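Local coordinates for protein putative ferredoxin--NADP reductase (Plasmodium falciparum 3D7, PDB 2OK8) that probably catalyses electron exchange between NADP(H) and ferredoxin through a bound FAD cofactor, at residues N251-S256 and H286-Y291; E262-K267 and M294-S299; L281-H286 and K309-E314. All coordinates share one frame; numbering follows the deposited sequence.

Contact 1: residues N251-S256 and H286-Y291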
ATOM      1  N   ASN A 251     -21.897   2.523 -11.147  1.00 51.93           N
ATOM      2  CA  ASN A 251     -21.056   3.662 -10.797  1.00 54.11           C
ATOM      3  C   ASN A 251     -21.384   4.266  -9.421  1.00 54.64           C
ATOM      4  O   ASN A 251     -22.487   4.787  -9.210  1.00 57.11           O
ATOM      5  CB  ASN A 251     -21.192   4.733 -11.878  1.00 53.92           C
ATOM      6  CG  ASN A 251     -20.142   5.809 -11.763  1.00 58.84           C
ATOM      7  OD1 ASN A 251     -18.953   5.522 -11.616  1.00 69.33           O
ATOM      8  ND2 ASN A 251     -20.572   7.061 -11.842  1.00 61.63           N
ATOM      9  N   SER A 252     -20.418   4.216  -8.505  1.00 53.10           N
ATOM     10  CA  SER A 252     -20.582   4.730  -7.134  1.00 51.73           C
ATOM     11  C   SER A 252     -20.871   6.230  -7.019  1.00 50.36           C
ATOM     12  O   SER A 252     -21.617   6.663  -6.136  1.00 50.55           O
ATOM     13  CB  SER A 252     -19.352   4.394  -6.301  1.00 52.33           C
ATOM     14  OG  SER A 252     -19.428   3.082  -5.778  1.00 54.52           O
ATOM     15  N   ASP A 253     -20.279   7.014  -7.909  1.00 50.06           N
ATOM     16  CA  ASP A 253     -20.498   8.452  -7.947  1.00 50.52           C
ATOM     17  C   ASP A 253     -21.939   8.793  -8.356  1.00 47.99           C
ATOM     18  O   ASP A 253     -22.478   9.825  -7.949  1.00 48.26           O
ATOM     19  CB  ASP A 253     -19.473   9.104  -8.889  1.00 55.15           C
ATOM     20  CG  ASP A 253     -19.513  10.636  -8.861  1.00 64.20           C
ATOM     21  OD1 ASP A 253     -19.220  11.258  -7.805  1.00 65.80           O
ATOM     22  OD2 ASP A 253     -19.821  11.218  -9.922  1.00 74.09           O
ATOM     23  N   ALA A 254     -22.563   7.924  -9.149  1.00 44.34           N
ATOM     24  CA  ALA A 254     -23.962   8.102  -9.517  1.00 41.94           C
ATOM     25  C   ALA A 254     -24.904   7.664  -8.389  1.00 40.38           C
ATOM     26  O   ALA A 254     -25.922   8.315  -8.139  1.00 39.17           O
ATOM     27  CB  ALA A 254     -24.274   7.353 -10.788  1.00 44.31           C
ATOM     28  N   THR A 255     -24.557   6.561  -7.718  1.00 36.87           N
ATOM     29  CA  THR A 255     -25.289   6.087  -6.544  1.00 35.33           C
ATOM     30  C   THR A 255     -25.343   7.141  -5.440  1.00 35.01           C
ATOM     31  O   THR A 255     -26.403   7.373  -4.861  1.00 33.50           O
ATOM     32  CB  THR A 255     -24.695   4.770  -5.999  1.00 34.84           C
ATOM     33  OG1 THR A 255     -24.722   3.784  -7.033  1.00 38.04           O
ATOM     34  CG2 THR A 255     -25.515   4.243  -4.841  1.00 31.41           C
ATOM     35  N   SER A 256     -24.205   7.787  -5.172  1.00 33.38           N
ATOM     36  CA  SER A 256     -24.130   8.804  -4.130  1.00 33.12           C
ATOM     37  C   SER A 256     -24.961  10.041  -4.464  1.00 33.91           C
ATOM     38  O   SER A 256     -25.525  10.663  -3.566  1.00 33.69           O
ATOM     39  CB  SER A 256     -22.675   9.156  -3.802  1.00 33.30           C
ATOM     40  OG  SER A 256     -22.045   9.803  -4.883  1.00 37.17           O
ATOM     41  N   HIS A 286     -18.597   5.076  -0.402  1.00 37.61           N
ATOM     42  CA  HIS A 286     -17.746   5.711  -1.408  1.00 39.97           C
ATOM     43  C   HIS A 286     -17.504   7.172  -1.075  1.00 37.49           C
ATOM     44  O   HIS A 286     -18.377   7.831  -0.562  1.00 39.93           O
ATOM     45  CB  HIS A 286     -18.335   5.549  -2.817  1.00 41.16           C
ATOM     46  CG  HIS A 286     -17.375   5.907  -3.911  1.00 50.93           C
ATOM     47  ND1 HIS A 286     -17.445   7.098  -4.606  1.00 53.35           N
ATOM     48  CD2 HIS A 286     -16.307   5.239  -4.413  1.00 54.67           C
ATOM     49  CE1 HIS A 286     -16.472   7.140  -5.499  1.00 58.07           C
ATOM     50  NE2 HIS A 286     -15.768   6.024  -5.404  1.00 60.50           N
ATOM     51  N   LYS A 287     -16.308   7.665  -1.377  1.00 40.22           N
ATOM     52  CA  LYS A 287     -15.869   9.020  -1.007  1.00 41.21           C
ATOM     53  C   LYS A 287     -16.727  10.176  -1.527  1.00 40.30           C
ATOM     54  O   LYS A 287     -16.678  11.284  -0.982  1.00 40.38           O
ATOM     55  CB  LYS A 287     -14.416   9.224  -1.441  1.00 43.20           C
ATOM     56  CG  LYS A 287     -13.423   8.541  -0.529  1.00 55.00           C
ATOM     57  CD  LYS A 287     -12.006   8.565  -1.088  1.00 67.55           C
ATOM     58  CE  LYS A 287     -11.022   7.941  -0.096  1.00 72.28           C
ATOM     59  NZ  LYS A 287      -9.964   7.144  -0.793  1.00 74.56           N
ATOM     60  N   SER A 288     -17.511   9.917  -2.569  1.00 38.87           N
ATOM     61  CA  SER A 288     -18.365  10.940  -3.182  1.00 36.48           C
ATOM     62  C   SER A 288     -19.571  11.398  -2.356  1.00 35.83           C
ATOM     63  O   SER A 288     -20.024  12.509  -2.564  1.00 39.04           O
ATOM     64  CB  SER A 288     -18.835  10.488  -4.559  1.00 35.04           C
ATOM     65  OG  SER A 288     -19.380   9.174  -4.512  1.00 42.46           O
ATOM     66  N   ILE A 289     -20.104  10.569  -1.448  1.00 34.04           N
ATOM     67  CA  ILE A 289     -21.195  11.031  -0.571  1.00 33.33           C
ATOM     68  C   ILE A 289     -20.797  12.117   0.386  1.00 32.82           C
ATOM     69  O   ILE A 289     -21.642  12.918   0.787  1.00 37.04           O
ATOM     70  CB  ILE A 289     -21.863   9.951   0.342  1.00 32.85           C
ATOM     71  CG1 ILE A 289     -20.946   8.757   0.605  1.00 29.84           C
ATOM     72  CG2 ILE A 289     -23.279   9.598  -0.164  1.00 37.15           C
ATOM     73  CD1 ILE A 289     -21.542   7.739   1.570  1.00 35.19           C
ATOM     74  N   ARG A 290     -19.533  12.139   0.784  1.00 32.79           N
ATOM     75  CA  ARG A 290     -19.162  12.966   1.921  1.00 33.68           C
ATOM     76  C   ARG A 290     -19.485  14.411   1.617  1.00 32.87           C
ATOM     77  O   ARG A 290     -20.236  15.045   2.357  1.00 32.66           O
ATOM     78  CB  ARG A 290     -17.691  12.804   2.298  1.00 32.60           C
ATOM     79  CG  ARG A 290     -17.322  13.541   3.564  1.00 35.65           C
ATOM     80  CD  ARG A 290     -15.996  14.253   3.424  1.00 41.86           C
ATOM     81  NE  ARG A 290     -14.862  13.333   3.445  1.00 56.01           N
ATOM     82  CZ  ARG A 290     -14.025  13.182   4.470  1.00 62.23           C
ATOM     83  NH1 ARG A 290     -14.173  13.893   5.585  1.00 62.01           N
ATOM     84  NH2 ARG A 290     -13.029  12.312   4.373  1.00 65.37           N
ATOM     85  N   TYR A 291     -18.958  14.914   0.505  1.00 31.33           N
ATOM     86  CA  TYR A 291     -19.114  16.325   0.200  1.00 33.18           C
ATOM     87  C   TYR A 291     -20.555  16.624  -0.220  1.00 30.27           C
ATOM     88  O   TYR A 291     -21.034  17.737  -0.045  1.00 32.52           O
ATOM     89  CB  TYR A 291     -18.082  16.798  -0.846  1.00 35.97           C
ATOM     90  CG  TYR A 291     -18.429  16.403  -2.265  1.00 39.43           C
ATOM     91  CD1 TYR A 291     -19.237  17.230  -3.071  1.00 37.08           C
ATOM     92  CD2 TYR A 291     -17.975  15.194  -2.798  1.00 38.75           C
ATOM     93  CE1 TYR A 291     -19.575  16.849  -4.372  1.00 34.32           C
ATOM     94  CE2 TYR A 291     -18.294  14.816  -4.095  1.00 38.26           C
ATOM     95  CZ  TYR A 291     -19.090  15.641  -4.875  1.00 40.63           C
ATOM     96  OH  TYR A 291     -19.399  15.242  -6.159  1.00 46.06           O
TER

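Contact 2: residues E262-K267 and M294-S299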
ATOM      1  N   GLU A 262     -32.309  11.723  -2.648  1.00 27.30           N
ATOM      2  CA  GLU A 262     -33.296  11.289  -1.647  1.00 29.54           C
ATOM      3  C   GLU A 262     -33.308  12.162  -0.398  1.00 28.95           C
ATOM      4  O   GLU A 262     -34.373  12.462   0.153  1.00 28.62           O
ATOM      5  CB  GLU A 262     -33.058   9.853  -1.193  1.00 29.59           C
ATOM      6  CG  GLU A 262     -33.989   8.830  -1.832  1.00 48.72           C
ATOM      7  CD  GLU A 262     -35.469   9.130  -1.644  1.00 48.68           C
ATOM      8  OE1 GLU A 262     -35.978   9.003  -0.510  1.00 53.00           O
ATOM      9  OE2 GLU A 262     -36.118   9.475  -2.650  1.00 54.14           O
ATOM     10  N   ILE A 263     -32.119  12.537   0.057  1.00 25.77           N
ATOM     11  CA  ILE A 263     -31.982  13.361   1.246  1.00 24.63           C
ATOM     12  C   ILE A 263     -32.544  14.757   0.976  1.00 25.22           C
ATOM     13  O   ILE A 263     -33.290  15.277   1.812  1.00 25.50           O
ATOM     14  CB  ILE A 263     -30.506  13.388   1.777  1.00 22.73           C
ATOM     15  CG1 ILE A 263     -30.086  11.996   2.250  1.00 18.58           C
ATOM     16  CG2 ILE A 263     -30.369  14.366   2.925  1.00 22.43           C
ATOM     17  CD1 ILE A 263     -28.556  11.811   2.457  1.00 22.62           C
ATOM     18  N   TYR A 264     -32.220  15.346  -0.183  1.00 23.77           N
ATOM     19  CA  TYR A 264     -32.894  16.580  -0.640  1.00 26.62           C
ATOM     20  C   TYR A 264     -34.425  16.460  -0.656  1.00 28.42           C
ATOM     21  O   TYR A 264     -35.113  17.369  -0.191  1.00 30.94           O
ATOM     22  CB  TYR A 264     -32.384  17.057  -2.007  1.00 29.42           C
ATOM     23  CG  TYR A 264     -31.157  17.923  -1.920  1.00 31.86           C
ATOM     24  CD1 TYR A 264     -30.065  17.714  -2.760  1.00 37.84           C
ATOM     25  CD2 TYR A 264     -31.065  18.930  -0.962  1.00 40.02           C
ATOM     26  CE1 TYR A 264     -28.916  18.511  -2.664  1.00 36.94           C
ATOM     27  CE2 TYR A 264     -29.926  19.726  -0.853  1.00 37.61           C
ATOM     28  CZ  TYR A 264     -28.858  19.511  -1.704  1.00 35.66           C
ATOM     29  OH  TYR A 264     -27.732  20.297  -1.578  1.00 39.56           O
ATOM     30  N   LYS A 265     -34.958  15.342  -1.149  1.00 28.37           N
ATOM     31  CA  LYS A 265     -36.407  15.139  -1.166  1.00 30.49           C
ATOM     32  C   LYS A 265     -36.981  15.048   0.239  1.00 30.77           C
ATOM     33  O   LYS A 265     -38.142  15.383   0.471  1.00 31.83           O
ATOM     34  CB  LYS A 265     -36.768  13.860  -1.905  1.00 30.38           C
ATOM     35  CG  LYS A 265     -36.577  13.887  -3.403  1.00 41.42           C
ATOM     36  CD  LYS A 265     -36.893  12.498  -3.973  1.00 46.91           C
ATOM     37  CE  LYS A 265     -37.027  12.535  -5.485  1.00 52.13           C
ATOM     38  NZ  LYS A 265     -35.759  12.982  -6.112  1.00 56.39           N
ATOM     39  N   ARG A 266     -36.160  14.571   1.170  1.00 30.12           N
ATOM     40  CA  ARG A 266     -36.563  14.386   2.551  1.00 28.37           C
ATOM     41  C   ARG A 266     -35.856  15.377   3.482  1.00 27.13           C
ATOM     42  O   ARG A 266     -35.623  15.085   4.656  1.00 29.27           O
ATOM     43  CB  ARG A 266     -36.264  12.944   2.968  1.00 29.85           C
ATOM     44  CG  ARG A 266     -36.989  11.922   2.142  1.00 29.09           C
ATOM     45  CD  ARG A 266     -36.656  10.538   2.585  1.00 30.15           C
ATOM     46  NE  ARG A 266     -37.407   9.532   1.838  1.00 44.64           N
ATOM     47  CZ  ARG A 266     -38.651   9.141   2.118  1.00 45.72           C
ATOM     48  NH1 ARG A 266     -39.325   9.669   3.133  1.00 34.69           N
ATOM     49  NH2 ARG A 266     -39.222   8.215   1.363  1.00 47.31           N
ATOM     50  N   LYS A 267     -35.533  16.550   2.954  1.00 26.18           N
ATOM     51  CA  LYS A 267     -34.704  17.528   3.665  1.00 27.35           C
ATOM     52  C   LYS A 267     -35.303  18.050   4.971  1.00 26.57           C
ATOM     53  O   LYS A 267     -34.577  18.390   5.883  1.00 29.46           O
ATOM     54  CB  LYS A 267     -34.289  18.683   2.742  1.00 28.90           C
ATOM     55  CG  LYS A 267     -35.392  19.646   2.330  1.00 29.23           C
ATOM     56  CD  LYS A 267     -34.813  20.734   1.463  1.00 29.05           C
ATOM     57  CE  LYS A 267     -35.826  21.819   1.159  1.00 33.56           C
ATOM     58  NZ  LYS A 267     -37.180  21.354   0.754  1.00 21.08           N
ATOM     59  N   MET A 294     -22.348  17.143   3.035  1.00 29.52           N
ATOM     60  CA  MET A 294     -21.922  18.431   3.584  1.00 30.71           C
ATOM     61  C   MET A 294     -22.540  19.606   2.841  1.00 30.66           C
ATOM     62  O   MET A 294     -22.883  20.608   3.465  1.00 33.67           O
ATOM     63  CB  MET A 294     -20.388  18.559   3.613  1.00 32.26           C
ATOM     64  CG  MET A 294     -19.669  17.464   4.416  1.00 32.68           C
ATOM     65  SD  MET A 294     -20.366  17.247   6.074  1.00 42.56           S
ATOM     66  CE  MET A 294     -19.792  18.753   6.827  1.00 39.72           C
ATOM     67  N   ASP A 295     -22.676  19.483   1.519  1.00 31.63           N
ATOM     68  CA  ASP A 295     -23.321  20.508   0.687  1.00 30.86           C
ATOM     69  C   ASP A 295     -24.763  20.783   1.103  1.00 29.55           C
ATOM     70  O   ASP A 295     -25.180  21.938   1.186  1.00 31.89           O
ATOM     71  CB  ASP A 295     -23.260  20.129  -0.798  1.00 33.59           C
ATOM     72  CG  ASP A 295     -21.911  20.458  -1.442  1.00 39.78           C
ATOM     73  OD1 ASP A 295     -21.029  21.024  -0.753  1.00 44.28           O
ATOM     74  OD2 ASP A 295     -21.736  20.151  -2.646  1.00 46.12           O
ATOM     75  N   ILE A 296     -25.507  19.719   1.391  1.00 28.03           N
ATOM     76  CA  ILE A 296     -26.878  19.828   1.890  1.00 31.05           C
ATOM     77  C   ILE A 296     -26.961  20.612   3.203  1.00 31.65           C
ATOM     78  O   ILE A 296     -27.850  21.445   3.386  1.00 32.36           O
ATOM     79  CB  ILE A 296     -27.531  18.440   2.107  1.00 30.35           C
ATOM     80  CG1 ILE A 296     -27.613  17.665   0.785  1.00 28.87           C
ATOM     81  CG2 ILE A 296     -28.919  18.599   2.731  1.00 29.10           C
ATOM     82  CD1 ILE A 296     -27.802  16.161   0.956  1.00 28.25           C
ATOM     83  N   LEU A 297     -26.043  20.320   4.115  1.00 31.71           N
ATOM     84  CA  LEU A 297     -25.988  20.995   5.403  1.00 31.93           C
ATOM     85  C   LEU A 297     -25.578  22.453   5.250  1.00 30.94           C
ATOM     86  O   LEU A 297     -26.182  23.345   5.846  1.00 31.49           O
ATOM     87  CB  LEU A 297     -25.040  20.253   6.346  1.00 29.49           C
ATOM     88  CG  LEU A 297     -25.509  18.863   6.765  1.00 28.29           C
ATOM     89  CD1 LEU A 297     -24.393  18.120   7.498  1.00 26.40           C
ATOM     90  CD2 LEU A 297     -26.743  19.003   7.644  1.00 22.98           C
ATOM     91  N   LYS A 298     -24.570  22.676   4.420  1.00 31.80           N
ATOM     92  CA  LYS A 298     -24.034  24.013   4.151  1.00 33.22           C
ATOM     93  C   LYS A 298     -24.981  24.931   3.389  1.00 31.78           C
ATOM     94  O   LYS A 298     -24.998  26.132   3.639  1.00 32.82           O
ATOM     95  CB  LYS A 298     -22.726  23.897   3.366  1.00 34.82           C
ATOM     96  CG  LYS A 298     -21.512  23.580   4.223  1.00 37.08           C
ATOM     97  CD  LYS A 298     -20.431  22.990   3.349  1.00 42.15           C
ATOM     98  CE  LYS A 298     -19.066  23.386   3.834  1.00 54.23           C
ATOM     99  NZ  LYS A 298     -18.105  23.302   2.707  1.00 62.39           N
ATOM    100  N   SER A 299     -25.755  24.380   2.456  1.00 30.71           N
ATOM    101  CA  SER A 299     -26.633  25.206   1.627  1.00 27.61           C
ATOM    102  C   SER A 299     -27.989  25.510   2.245  1.00 27.40           C
ATOM    103  O   SER A 299     -28.683  26.403   1.777  1.00 29.60           O
ATOM    104  CB  SER A 299     -26.803  24.618   0.216  1.00 28.80           C
ATOM    105  OG  SER A 299     -27.290  23.287   0.233  1.00 31.53           O
TER

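Contact 3: residues L281-H286 and K309-E314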
ATOM      1  N   LEU A 281     -24.510  12.357  13.068  1.00 22.44           N
ATOM      2  CA  LEU A 281     -24.572  11.997  11.678  1.00 20.85           C
ATOM      3  C   LEU A 281     -23.351  11.173  11.275  1.00 23.41           C
ATOM      4  O   LEU A 281     -22.205  11.640  11.384  1.00 22.78           O
ATOM      5  CB  LEU A 281     -24.693  13.259  10.821  1.00 20.17           C
ATOM      6  CG  LEU A 281     -24.538  13.198   9.297  1.00 20.02           C
ATOM      7  CD1 LEU A 281     -25.549  12.262   8.654  1.00 20.76           C
ATOM      8  CD2 LEU A 281     -24.708  14.600   8.734  1.00 22.70           C
ATOM      9  N   TYR A 282     -23.619   9.947  10.811  1.00 22.36           N
ATOM     10  CA  TYR A 282     -22.600   9.042  10.281  1.00 21.65           C
ATOM     11  C   TYR A 282     -22.722   8.873   8.767  1.00 23.11           C
ATOM     12  O   TYR A 282     -23.824   8.671   8.233  1.00 22.51           O
ATOM     13  CB  TYR A 282     -22.712   7.680  10.960  1.00 22.28           C
ATOM     14  CG  TYR A 282     -22.264   7.697  12.395  1.00 22.52           C
ATOM     15  CD1 TYR A 282     -23.057   8.269  13.392  1.00 12.48           C
ATOM     16  CD2 TYR A 282     -21.033   7.158  12.755  1.00 22.54           C
ATOM     17  CE1 TYR A 282     -22.620   8.313  14.704  1.00 14.73           C
ATOM     18  CE2 TYR A 282     -20.594   7.172  14.068  1.00 20.22           C
ATOM     19  CZ  TYR A 282     -21.392   7.746  15.037  1.00 24.40           C
ATOM     20  OH  TYR A 282     -20.945   7.757  16.335  1.00 26.22           O
ATOM     21  N   ILE A 283     -21.583   8.978   8.088  1.00 23.05           N
ATOM     22  CA  ILE A 283     -21.491   8.777   6.648  1.00 22.48           C
ATOM     23  C   ILE A 283     -20.474   7.688   6.363  1.00 24.89           C
ATOM     24  O   ILE A 283     -19.339   7.741   6.839  1.00 26.41           O
ATOM     25  CB  ILE A 283     -21.122  10.085   5.918  1.00 25.56           C
ATOM     26  CG1 ILE A 283     -22.161  11.169   6.219  1.00 25.18           C
ATOM     27  CG2 ILE A 283     -21.027   9.869   4.407  1.00 22.12           C
ATOM     28  CD1 ILE A 283     -21.593  12.565   6.244  1.00 23.82           C
ATOM     29  N   CYS A 284     -20.884   6.672   5.615  1.00 25.00           N
ATOM     30  CA  CYS A 284     -19.972   5.578   5.300  1.00 25.13           C
ATOM     31  C   CYS A 284     -20.184   5.024   3.888  1.00 26.48           C
ATOM     32  O   CYS A 284     -21.301   4.735   3.493  1.00 25.64           O
ATOM     33  CB  CYS A 284     -20.113   4.447   6.319  1.00 22.22           C
ATOM     34  SG  CYS A 284     -18.902   3.124   6.065  1.00 27.31           S
ATOM     35  N   GLY A 285     -19.097   4.861   3.146  1.00 28.74           N
ATOM     36  CA  GLY A 285     -19.173   4.298   1.804  1.00 32.13           C
ATOM     37  C   GLY A 285     -18.246   5.030   0.875  1.00 31.93           C
ATOM     38  O   GLY A 285     -17.238   5.555   1.304  1.00 30.33           O
ATOM     39  N   HIS A 286     -18.597   5.076  -0.402  1.00 37.61           N
ATOM     40  CA  HIS A 286     -17.746   5.711  -1.408  1.00 39.97           C
ATOM     41  C   HIS A 286     -17.504   7.172  -1.075  1.00 37.49           C
ATOM     42  O   HIS A 286     -18.377   7.831  -0.562  1.00 39.93           O
ATOM     43  CB  HIS A 286     -18.335   5.549  -2.817  1.00 41.16           C
ATOM     44  CG  HIS A 286     -17.375   5.907  -3.911  1.00 50.93           C
ATOM     45  ND1 HIS A 286     -17.445   7.098  -4.606  1.00 53.35           N
ATOM     46  CD2 HIS A 286     -16.307   5.239  -4.413  1.00 54.67           C
ATOM     47  CE1 HIS A 286     -16.472   7.140  -5.499  1.00 58.07           C
ATOM     48  NE2 HIS A 286     -15.768   6.024  -5.404  1.00 60.50           N
ATOM     49  N   LYS A 309     -18.683  18.667  14.702  1.00 35.49           N
ATOM     50  CA  LYS A 309     -18.327  17.667  15.724  1.00 37.76           C
ATOM     51  C   LYS A 309     -19.315  16.506  15.751  1.00 35.65           C
ATOM     52  O   LYS A 309     -19.007  15.441  16.286  1.00 35.88           O
ATOM     53  CB  LYS A 309     -18.241  18.294  17.129  1.00 39.30           C
ATOM     54  CG  LYS A 309     -17.158  19.356  17.276  1.00 48.49           C
ATOM     55  CD  LYS A 309     -16.624  19.442  18.704  1.00 59.38           C
ATOM     56  CE  LYS A 309     -15.161  19.919  18.698  1.00 67.54           C
ATOM     57  NZ  LYS A 309     -14.321  19.272  19.757  1.00 64.93           N
ATOM     58  N   ARG A 310     -20.508  16.724  15.193  1.00 32.95           N
ATOM     59  CA  ARG A 310     -21.553  15.698  15.163  1.00 28.23           C
ATOM     60  C   ARG A 310     -21.598  14.918  13.837  1.00 26.22           C
ATOM     61  O   ARG A 310     -22.500  14.102  13.625  1.00 28.03           O
ATOM     62  CB  ARG A 310     -22.916  16.311  15.482  1.00 29.26           C
ATOM     63  CG  ARG A 310     -23.077  16.760  16.920  1.00 25.97           C
ATOM     64  CD  ARG A 310     -24.499  17.122  17.236  1.00 26.81           C
ATOM     65  NE  ARG A 310     -24.920  18.410  16.674  1.00 26.22           N
ATOM     66  CZ  ARG A 310     -25.855  18.562  15.737  1.00 26.87           C
ATOM     67  NH1 ARG A 310     -26.478  17.508  15.205  1.00 27.64           N
ATOM     68  NH2 ARG A 310     -26.175  19.774  15.320  1.00 29.68           N
ATOM     69  N   VAL A 311     -20.628  15.180  12.961  1.00 21.43           N
ATOM     70  CA  VAL A 311     -20.510  14.505  11.676  1.00 25.10           C
ATOM     71  C   VAL A 311     -19.329  13.525  11.711  1.00 29.06           C
ATOM     72  O   VAL A 311     -18.187  13.942  11.849  1.00 31.61           O
ATOM     73  CB  VAL A 311     -20.328  15.510  10.495  1.00 22.28           C
ATOM     74  CG1 VAL A 311     -20.376  14.781   9.174  1.00 23.51           C
ATOM     75  CG2 VAL A 311     -21.421  16.595  10.523  1.00 24.48           C
ATOM     76  N   HIS A 312     -19.615  12.230  11.582  1.00 28.88           N
ATOM     77  CA  HIS A 312     -18.580  11.186  11.594  1.00 27.13           C
ATOM     78  C   HIS A 312     -18.508  10.520  10.228  1.00 25.61           C
ATOM     79  O   HIS A 312     -19.532  10.146   9.654  1.00 25.97           O
ATOM     80  CB  HIS A 312     -18.874  10.174  12.716  1.00 23.42           C
ATOM     81  CG  HIS A 312     -19.360  10.820  13.980  1.00 29.87           C
ATOM     82  ND1 HIS A 312     -18.506  11.339  14.931  1.00 35.15           N
ATOM     83  CD2 HIS A 312     -20.616  11.094  14.417  1.00 33.63           C
ATOM     84  CE1 HIS A 312     -19.211  11.866  15.916  1.00 34.74           C
ATOM     85  NE2 HIS A 312     -20.495  11.740  15.625  1.00 30.73           N
ATOM     86  N   VAL A 313     -17.294  10.380   9.706  1.00 24.49           N
ATOM     87  CA  VAL A 313     -17.107   9.956   8.327  1.00 24.26           C
ATOM     88  C   VAL A 313     -16.140   8.777   8.188  1.00 26.33           C
ATOM     89  O   VAL A 313     -15.032   8.814   8.702  1.00 29.74           O
ATOM     90  CB  VAL A 313     -16.618  11.134   7.434  1.00 23.38           C
ATOM     91  CG1 VAL A 313     -16.739  10.756   5.962  1.00 24.63           C
ATOM     92  CG2 VAL A 313     -17.438  12.388   7.696  1.00 18.15           C
ATOM     93  N   GLU A 314     -16.574   7.736   7.486  1.00 26.58           N
ATOM     94  CA  GLU A 314     -15.715   6.631   7.109  1.00 28.50           C
ATOM     95  C   GLU A 314     -15.933   6.379   5.623  1.00 26.88           C
ATOM     96  O   GLU A 314     -16.860   5.678   5.252  1.00 29.85           O
ATOM     97  CB  GLU A 314     -16.078   5.376   7.912  1.00 30.78           C
ATOM     98  CG  GLU A 314     -15.216   4.138   7.630  1.00 35.86           C
ATOM     99  CD  GLU A 314     -14.166   3.909   8.708  1.00 50.44           C
ATOM    100  OE1 GLU A 314     -14.220   2.842   9.363  1.00 44.90           O
ATOM    101  OE2 GLU A 314     -13.305   4.800   8.914  1.00 47.73           O
TER

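Contact 1: residues N251-S256 and H286-Y291
The backbones come closest where S256 meets I289, their CA atoms 5.1 Å apart, and the approach continues back through D253 beside S288 to S252 beside H286. Here the N-terminal end of helix 252-265 faces the link from strand 280-285 into helix 288-300, within the Rossmann-like NADP(+)-binding domain of a ferredoxin-NADP reductase. Like other nucleotide-binding loops of such parallel alpha/beta folds, H286-S288 follows the C-terminal end of a strand, and all three residues probably contact NADP(+).

The contact illustrates how a serine can tie a loop to a neighbouring helix. S288 OG and S256 OG share a hydrogen bond of 2.8 Å. S288 OG is equally close to H286 ND1, in a nearly straight second bond (170°). A chi1 of 50° tucks S288 OG between its own backbone N and carbonyl carbon, from where it reaches both partners. The imidazole, held at ND1, receives S252 CB over one face in a CH-pi contact, the carbon 3.6 Å from the ring centroid. Just outside the segments, K292 adds a positive charge: its NZ forms a salt bridge with D253 OD1 and a hydrogen bond with S256 OG. D253 OD1 also rests 3.4 Å from S288 CB. Further along the helix, I289 CG2 packs 3.7 Å from S256 CB.

Contact 2: residues E262-K267 and M294-S299
D295 meets Y264 through its backbone, the tyrosine OH lying 4.0 Å from the D295 carbonyl carbon. The neighbouring D295 O is gripped twice within its own helix: S299 N and S299 OG reach it from opposite faces of the carbonyl plane.

I296 comes next and is the pivot of the contact, a case of one branched residue serving two partners with different parts of its side chain. Its CG1 stands over one face of the Y264 ring, displaced toward CZ, the hydroxyl-bearing rim, in a CH-pi contact 3.7 Å from the centroid. CG1 lies anti to the carbonyl carbon (chi1 -61°), and the extended second torsion (161°) carries CD1 away from the ring to I263, 3.7 Å from its CG2. There the two isoleucine side chains cross at about a right angle. The CB of L297 points away from helix 252-265, and its side chain packs on F270, L271 and F274 of helix 267-275.

At the end of the segment, S299 OG approaches to 3.5 Å from Y264 OH while donating its own hydrogen bond to D295 O (2.7 Å). The ring of H300, the following residue, also meets that of Y264. Within 262-267, R266 NE and E262 OE1 form a salt bridge of 2.8 Å, in the guanidinium plane, joining the last turn of helix 252-265 to the residue that follows it. I263 continues inward to Y214 of strand 211-217. Such side-by-side packing of helices over one face of a parallel sheet is characteristic of the Rossmann-like NADP(+)-binding domain in this reductase family.

Contact 3: residues L281-H286 and K309-E314
L281 to C284 pair in parallel with V311 to E314, residue for residue, the short strand axes 4.7 Å apart and inclined by 14°. They are adjacent strands of the five-stranded parallel sheet in the Rossmann-like NADP(+)-binding domain, joined by a beta-alpha-beta crossover through helix 288-300; strand 311-315 lies at the sheet's edge within this chain.

The backbone bonds show the alternation by which parallel strands share their polar groups. L281 gives its N-H to R310 O (2.7 Å) and its O to H312 N, and I283 likewise bonds H312 O and E314 N, so each odd-numbered residue of the inner strand spans two residues of the outer one. CA-H...O contacts fill the intervals, among them V311 CA to L281 O at 3.3 Å.

Aromatic packing marks the face carrying Y282 and H312. Their rings lie obliquely, planes at 31° and centroids 4.4 Å apart. H312 CD2 sits over the Y282 face, 3.4 Å from CE1, while H312 CB makes a CH-pi contact with the same ring. The polar ends are held by outside partners: Y282 OH by N161 O and H312 NE2 by E280 OE1. Further along this face E314 touches the bound FAD.

Aliphatic packing takes the other face. I283 CD1 meets V311 CG1 at 3.9 Å, and L281 and I283 continue into helix 288-300 through L297, I289 and V293.

The inner strand ends at G285, whose backbone conformation is suited to glycine, since a CB there would press on the carbonyl O of C284. The G285 N-H continues the ladder to E314 O, lying in that carbonyl's plane at 3.2 Å.

How the contacts relate
The three contacts lie 13 to 14 Å apart, centre to centre, in the NADP(+)-binding domain. Along the chain, helix 252-265 comes first, then strand 280-285, helix 288-300 and strand 311-315. Contacts 1 and 2 join the same two helices, near their N-terminal ends and further along, while contact 3 lies in the sheet beneath helix 288-300. I289 CD1 of contact 1 packs on I283 CG2 of contact 3 at 3.6 Å, and L297 CD1 of contact 2 on L281 CD2 at 3.7 Å. H286, shared by contacts 1 and 3, marks where the strand gives way to the probable NADP(+) site, so the strand pair ends close to both that site and the flavin.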